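Local coordinates for cell wall surface anchor family protein (Streptococcus agalactiae serogroup V, PDB 3PF2) that forms the shaft of a group B streptococcal pilus as its major, backbone pilin, here as a calcium-binding C-terminal fragment with Ig-like folds, at residues L41-A54 against Q88-K101. Residues are numbered along the deposited sequence; the frame is centred on the assembly and turned at random. Where two conformers were deposited one is given.
Sequences LGDYEKFEITDKFA and QNTLKITFKPEKFK. With CA (calcium ion), chain C.
Phe47 turns the edge of its ring toward the face of Phe95 in an offset edge-to-face pair, planes at 86° and Phe47 CD2 3.6 Å from Phe95 CD1. Its CG stands trans to the backbone N (chi1 -163°), laying the ring alongside Phe95. Phe100 packs at the same end, CZ 3.7 Å from Phe47 CB, and Pro97 CA lies over the centre of one Phe100 face. Ile49, Leu91 and Ile93 continue this buried side, and Phe53 CE2 meets Leu91 CB at 3.8 Å. Strands 46-52 and 90-95 are antiparallel neighbours in one sheet of the Ig-like, Cna-type domain, their inner face packing on strand 132-140 of a second sheet. Ile49 N reaches Ile93 O at 2.9 Å, almost straight (178°); at the Phe47-Phe95 end Phe95 N bonds to Phe47 O and a water joins Phe47 N to Phe95 O. The other face is more open and polar: Thr50 and Thr90 press CG2 methyls together at 3.5 Å, and Lys52 NZ curls round to bond Gln88 O (3.1 Å). CB of Glu45 points away from segment 88-101, and OE1 binds calcium at 2.4 Å with Asp159, Asp163, Asn167 and the backbone O atoms of Thr161 and Ala165, while Lys164 N holds OE2.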
loop_
_atom_site.group_PDB
_atom_site.type_symbol
_atom_site.label_atom_id
_atom_site.label_comp_id
_atom_site.label_asym_id
_atom_site.label_seq_id
_atom_site.Cartn_x
_atom_site.Cartn_y
_atom_site.Cartn_z
ATOM N N LEU A 41 -10.384 21.273 22.797
ATOM C CA LEU A 41 -9.053 20.713 22.639
ATOM C C LEU A 41 -8.011 21.422 23.530
ATOM O O LEU A 41 -7.051 20.802 23.964
ATOM C CB LEU A 41 -8.612 20.754 21.162
ATOM C CG LEU A 41 -7.266 20.092 20.870
ATOM C CD1 LEU A 41 -7.281 18.574 21.147
ATOM C CD2 LEU A 41 -6.818 20.380 19.449
ATOM N N GLY A 42 -8.220 22.713 23.799
ATOM C CA GLY A 42 -7.290 23.492 24.623
ATOM C C GLY A 42 -7.057 22.924 26.011
ATOM O O GLY A 42 -5.998 23.151 26.607
ATOM N N ASP A 43 -8.041 22.175 26.508
ATOM C CA ASP A 43 -7.976 21.520 27.822
ATOM C C ASP A 43 -7.134 20.247 27.845
ATOM O O ASP A 43 -6.742 19.776 28.915
ATOM C CB ASP A 43 -9.380 21.134 28.286
ATOM C CG ASP A 43 -10.246 22.323 28.645
ATOM O OD1 ASP A 43 -9.722 23.442 28.843
ATOM O OD2 ASP A 43 -11.476 22.112 28.734
ATOM N N TYR A 44 -6.852 19.674 26.674
ATOM C CA TYR A 44 -6.292 18.326 26.618
ATOM C C TYR A 44 -4.861 18.265 27.152
ATOM O O TYR A 44 -4.067 19.183 26.913
ATOM C CB TYR A 44 -6.386 17.762 25.183
ATOM C CG TYR A 44 -7.751 17.170 24.832
ATOM C CD1 TYR A 44 -8.935 17.890 25.045
ATOM C CD2 TYR A 44 -7.849 15.896 24.257
ATOM C CE1 TYR A 44 -10.185 17.349 24.711
ATOM C CE2 TYR A 44 -9.088 15.342 23.923
ATOM C CZ TYR A 44 -10.241 16.061 24.149
ATOM O OH TYR A 44 -11.453 15.515 23.834
ATOM N N GLU A 45 -4.549 17.187 27.873
ATOM C CA GLU A 45 -3.230 16.965 28.466
ATOM C C GLU A 45 -2.393 15.914 27.725
ATOM O O GLU A 45 -1.210 15.721 28.041
ATOM C CB GLU A 45 -3.383 16.591 29.955
ATOM C CG GLU A 45 -4.260 17.573 30.738
ATOM C CD GLU A 45 -4.363 17.231 32.218
ATOM O OE1 GLU A 45 -4.336 16.031 32.556
ATOM O OE2 GLU A 45 -4.481 18.171 33.048
ATOM N N LYS A 46 -3.013 15.246 26.744
ATOM C CA LYS A 46 -2.336 14.272 25.895
ATOM C C LYS A 46 -3.124 14.108 24.599
ATOM O O LYS A 46 -4.355 14.129 24.601
ATOM C CB LYS A 46 -2.232 12.909 26.588
ATOM C CG LYS A 46 -1.259 11.940 25.912
ATOM C CD LYS A 46 -1.380 10.512 26.432
ATOM C CE LYS A 46 -0.953 10.381 27.887
ATOM N NZ LYS A 46 0.418 10.908 28.170
ATOM N N PHE A 47 -2.404 13.962 23.492
ATOM C CA PHE A 47 -3.041 13.654 22.215
ATOM C C PHE A 47 -1.940 12.998 21.393
ATOM O O PHE A 47 -1.178 13.665 20.694
ATOM C CB PHE A 47 -3.575 14.931 21.559
ATOM C CG PHE A 47 -4.580 14.682 20.464
ATOM C CD1 PHE A 47 -5.940 14.838 20.707
ATOM C CD2 PHE A 47 -4.158 14.322 19.186
ATOM C CE1 PHE A 47 -6.880 14.617 19.703
ATOM C CE2 PHE A 47 -5.087 14.099 18.173
ATOM C CZ PHE A 47 -6.450 14.250 18.432
ATOM N N GLU A 48 -1.854 11.681 21.516
ATOM C CA GLU A 48 -0.754 10.911 20.951
ATOM C C GLU A 48 -1.296 9.802 20.069
ATOM O O GLU A 48 -2.153 9.015 20.498
ATOM C CB GLU A 48 0.095 10.291 22.064
ATOM C CG GLU A 48 0.900 11.280 22.894
ATOM C CD GLU A 48 1.643 10.623 24.042
ATOM O OE1 GLU A 48 1.585 9.379 24.162
ATOM O OE2 GLU A 48 2.292 11.349 24.831
ATOM N N ILE A 49 -0.780 9.737 18.846
ATOM C CA ILE A 49 -1.210 8.730 17.883
ATOM C C ILE A 49 -0.108 7.706 17.676
ATOM O O ILE A 49 1.043 8.070 17.477
ATOM C CB ILE A 49 -1.654 9.404 16.569
ATOM C CG1 ILE A 49 -3.045 10.028 16.775
ATOM C CG2 ILE A 49 -1.661 8.387 15.397
ATOM C CD1 ILE A 49 -3.545 10.902 15.662
ATOM N N THR A 50 -0.462 6.426 17.748
ATOM C CA THR A 50 0.497 5.341 17.516
ATOM C C THR A 50 -0.027 4.414 16.409
ATOM O O THR A 50 -1.157 3.936 16.479
ATOM C CB THR A 50 0.731 4.515 18.788
ATOM O OG1 THR A 50 1.240 5.377 19.823
ATOM C CG2 THR A 50 1.718 3.389 18.528
ATOM N N ASP A 51 0.808 4.173 15.404
ATOM C CA ASP A 51 0.445 3.333 14.263
ATOM C C ASP A 51 1.536 2.291 14.064
ATOM O O ASP A 51 2.663 2.624 13.658
ATOM C CB ASP A 51 0.287 4.222 13.024
ATOM C CG ASP A 51 -0.286 3.483 11.823
ATOM O OD1 ASP A 51 -0.024 2.276 11.670
ATOM O OD2 ASP A 51 -0.980 4.155 11.029
ATOM N N LYS A 52 1.212 1.032 14.376
ATOM C CA LYS A 52 2.129 -0.075 14.163
ATOM C C LYS A 52 1.890 -0.602 12.747
ATOM O O LYS A 52 0.860 -1.218 12.471
ATOM C CB LYS A 52 1.934 -1.175 15.215
ATOM C CG LYS A 52 2.924 -2.333 15.065
ATOM C CD LYS A 52 2.843 -3.323 16.222
ATOM C CE LYS A 52 3.395 -4.693 15.827
ATOM N NZ LYS A 52 4.725 -4.650 15.160
ATOM N N PHE A 53 2.814 -0.307 11.838
ATOM C CA PHE A 53 2.632 -0.741 10.447
ATOM C C PHE A 53 2.914 -2.227 10.263
ATOM O O PHE A 53 3.880 -2.753 10.817
ATOM C CB PHE A 53 3.463 0.127 9.491
ATOM C CG PHE A 53 2.918 1.501 9.324
ATOM C CD1 PHE A 53 1.843 1.738 8.457
ATOM C CD2 PHE A 53 3.436 2.570 10.067
ATOM C CE1 PHE A 53 1.311 3.029 8.311
ATOM C CE2 PHE A 53 2.914 3.851 9.920
ATOM C CZ PHE A 53 1.851 4.087 9.045
ATOM N N ALA A 54 2.042 -2.905 9.512
ATOM C CA ALA A 54 2.221 -4.318 9.157
ATOM C C ALA A 54 3.593 -4.557 8.531
ATOM O O ALA A 54 4.160 -3.654 7.912
ATOM C CB ALA A 54 1.125 -4.762 8.186
ATOM N N GLN A 88 9.587 -2.000 16.255
ATOM C CA GLN A 88 8.677 -2.893 15.529
ATOM C C GLN A 88 7.807 -2.138 14.522
ATOM O O GLN A 88 6.586 -2.315 14.499
ATOM C CB GLN A 88 7.790 -3.692 16.496
ATOM C CG GLN A 88 8.528 -4.701 17.368
ATOM C CD GLN A 88 9.358 -4.044 18.458
ATOM O OE1 GLN A 88 8.860 -3.217 19.235
ATOM N NE2 GLN A 88 10.631 -4.412 18.524
ATOM N N ASN A 89 8.442 -1.289 13.713
ATOM C CA ASN A 89 7.765 -0.609 12.595
ATOM C C ASN A 89 6.644 0.335 13.048
ATOM O O ASN A 89 5.609 0.460 12.387
ATOM C CB ASN A 89 7.232 -1.648 11.581
ATOM C CG ASN A 89 7.262 -1.146 10.156
ATOM O OD1 ASN A 89 8.097 -0.315 9.802
ATOM N ND2 ASN A 89 6.368 -1.669 9.316
ATOM N N THR A 90 6.866 1.015 14.170
ATOM C CA THR A 90 5.822 1.803 14.817
ATOM C C THR A 90 6.062 3.298 14.702
ATOM O O THR A 90 7.117 3.808 15.107
ATOM C CB THR A 90 5.667 1.395 16.315
ATOM O OG1 THR A 90 5.263 0.025 16.396
ATOM C CG2 THR A 90 4.638 2.246 17.026
ATOM N N LEU A 91 5.071 3.989 14.141
ATOM C CA LEU A 91 5.031 5.441 14.085
ATOM C C LEU A 91 4.303 6.005 15.308
ATOM O O LEU A 91 3.226 5.525 15.680
ATOM C CB LEU A 91 4.317 5.886 12.807
ATOM C CG LEU A 91 3.989 7.371 12.599
ATOM C CD1 LEU A 91 5.279 8.221 12.494
ATOM C CD2 LEU A 91 3.117 7.558 11.353
ATOM N N LYS A 92 4.888 7.021 15.934
ATOM C CA LYS A 92 4.184 7.747 16.984
ATOM C C LYS A 92 4.218 9.225 16.674
ATOM O O LYS A 92 5.286 9.763 16.382
ATOM C CB LYS A 92 4.824 7.479 18.340
ATOM C CG LYS A 92 4.016 8.022 19.514
ATOM C CD LYS A 92 4.861 8.015 20.782
ATOM C CE LYS A 92 5.065 6.622 21.341
ATOM N NZ LYS A 92 6.057 6.695 22.464
ATOM N N ILE A 93 3.051 9.869 16.698
ATOM C CA ILE A 93 2.936 11.310 16.487
ATOM C C ILE A 93 2.355 11.943 17.747
ATOM O O ILE A 93 1.228 11.653 18.144
ATOM C CB ILE A 93 2.080 11.668 15.252
ATOM C CG1 ILE A 93 2.715 11.079 13.983
ATOM C CG2 ILE A 93 1.881 13.196 15.137
ATOM C CD1 ILE A 93 1.814 11.129 12.791
ATOM N N THR A 94 3.144 12.811 18.370
ATOM C CA THR A 94 2.781 13.397 19.654
ATOM C C THR A 94 2.479 14.873 19.476
ATOM O O THR A 94 3.349 15.656 19.078
ATOM C CB THR A 94 3.922 13.205 20.685
ATOM O OG1 THR A 94 4.271 11.821 20.762
ATOM C CG2 THR A 94 3.513 13.717 22.066
ATOM N N PHE A 95 1.232 15.241 19.740
ATOM C CA PHE A 95 0.827 16.630 19.695
ATOM C C PHE A 95 1.180 17.251 21.034
ATOM O O PHE A 95 0.960 16.641 22.083
ATOM C CB PHE A 95 -0.650 16.761 19.296
ATOM C CG PHE A 95 -0.906 16.362 17.863
ATOM C CD1 PHE A 95 -0.996 15.011 17.504
ATOM C CD2 PHE A 95 -1.023 17.333 16.865
ATOM C CE1 PHE A 95 -1.204 14.627 16.170
ATOM C CE2 PHE A 95 -1.233 16.960 15.519
ATOM C CZ PHE A 95 -1.320 15.602 15.178
ATOM N N LYS A 96 1.801 18.428 20.987
ATOM C CA LYS A 96 2.435 19.011 22.174
ATOM C C LYS A 96 1.386 19.565 23.124
ATOM O O LYS A 96 0.648 20.471 22.754
ATOM C CB LYS A 96 3.393 20.136 21.766
ATOM C CG LYS A 96 4.562 19.709 20.904
ATOM C CD LYS A 96 5.663 20.766 20.934
ATOM C CE LYS A 96 6.904 20.267 20.214
ATOM N NZ LYS A 96 8.127 21.013 20.618
ATOM N N PRO A 97 1.308 19.015 24.355
ATOM C CA PRO A 97 0.336 19.540 25.322
ATOM C C PRO A 97 0.484 21.046 25.579
ATOM O O PRO A 97 -0.533 21.753 25.660
ATOM C CB PRO A 97 0.620 18.724 26.582
ATOM C CG PRO A 97 1.142 17.422 26.060
ATOM C CD PRO A 97 2.008 17.829 24.883
ATOM N N GLU A 98 1.731 21.530 25.649
ATOM C CA GLU A 98 2.008 22.969 25.798
ATOM C C GLU A 98 1.367 23.799 24.679
ATOM O O GLU A 98 1.186 25.010 24.825
ATOM C CB GLU A 98 3.521 23.264 25.833
ATOM C CG GLU A 98 4.418 22.223 26.514
ATOM C CD GLU A 98 4.938 21.159 25.541
ATOM O OE1 GLU A 98 4.177 20.221 25.229
ATOM O OE2 GLU A 98 6.110 21.252 25.098
ATOM N N LYS A 99 1.027 23.144 23.564
ATOM C CA LYS A 99 0.491 23.828 22.388
ATOM C C LYS A 99 -1.009 23.640 22.185
ATOM O O LYS A 99 -1.574 24.155 21.217
ATOM C CB LYS A 99 1.254 23.410 21.120
ATOM C CG LYS A 99 2.727 23.800 21.125
ATOM C CD LYS A 99 2.909 25.311 21.023
ATOM C CE LYS A 99 4.380 25.700 21.108
ATOM N NZ LYS A 99 4.575 27.134 20.748
ATOM N N PHE A 100 -1.666 22.937 23.106
ATOM C CA PHE A 100 -3.076 22.604 22.918
ATOM C C PHE A 100 -3.992 23.822 22.821
ATOM O O PHE A 100 -4.964 23.805 22.065
ATOM C CB PHE A 100 -3.550 21.584 23.965
ATOM C CG PHE A 100 -2.958 20.199 23.771
ATOM C CD1 PHE A 100 -2.329 19.842 22.565
ATOM C CD2 PHE A 100 -3.048 19.242 24.773
ATOM C CE1 PHE A 100 -1.783 18.563 22.383
ATOM C CE2 PHE A 100 -2.513 17.936 24.602
ATOM C CZ PHE A 100 -1.879 17.600 23.412
ATOM N N LYS A 101 -3.659 24.880 23.563
ATOM C CA LYS A 101 -4.403 26.138 23.498
ATOM C C LYS A 101 -4.255 26.831 22.143
ATOM O O LYS A 101 -5.228 27.352 21.592
ATOM C CB LYS A 101 -3.962 27.082 24.623
ATOM C CG LYS A 101 -4.540 26.726 25.989
ATOM C CD LYS A 101 -6.017 27.097 26.077
ATOM C CE LYS A 101 -6.574 26.812 27.465
ATOM N NZ LYS A 101 -8.028 27.145 27.542
HETATM CA CA CA C . -6.148 14.447 32.741
HETATM O O HOH W 1 -2.304 20.737 28.324
HETATM O O HOH W 2 0.463 14.584 23.475
#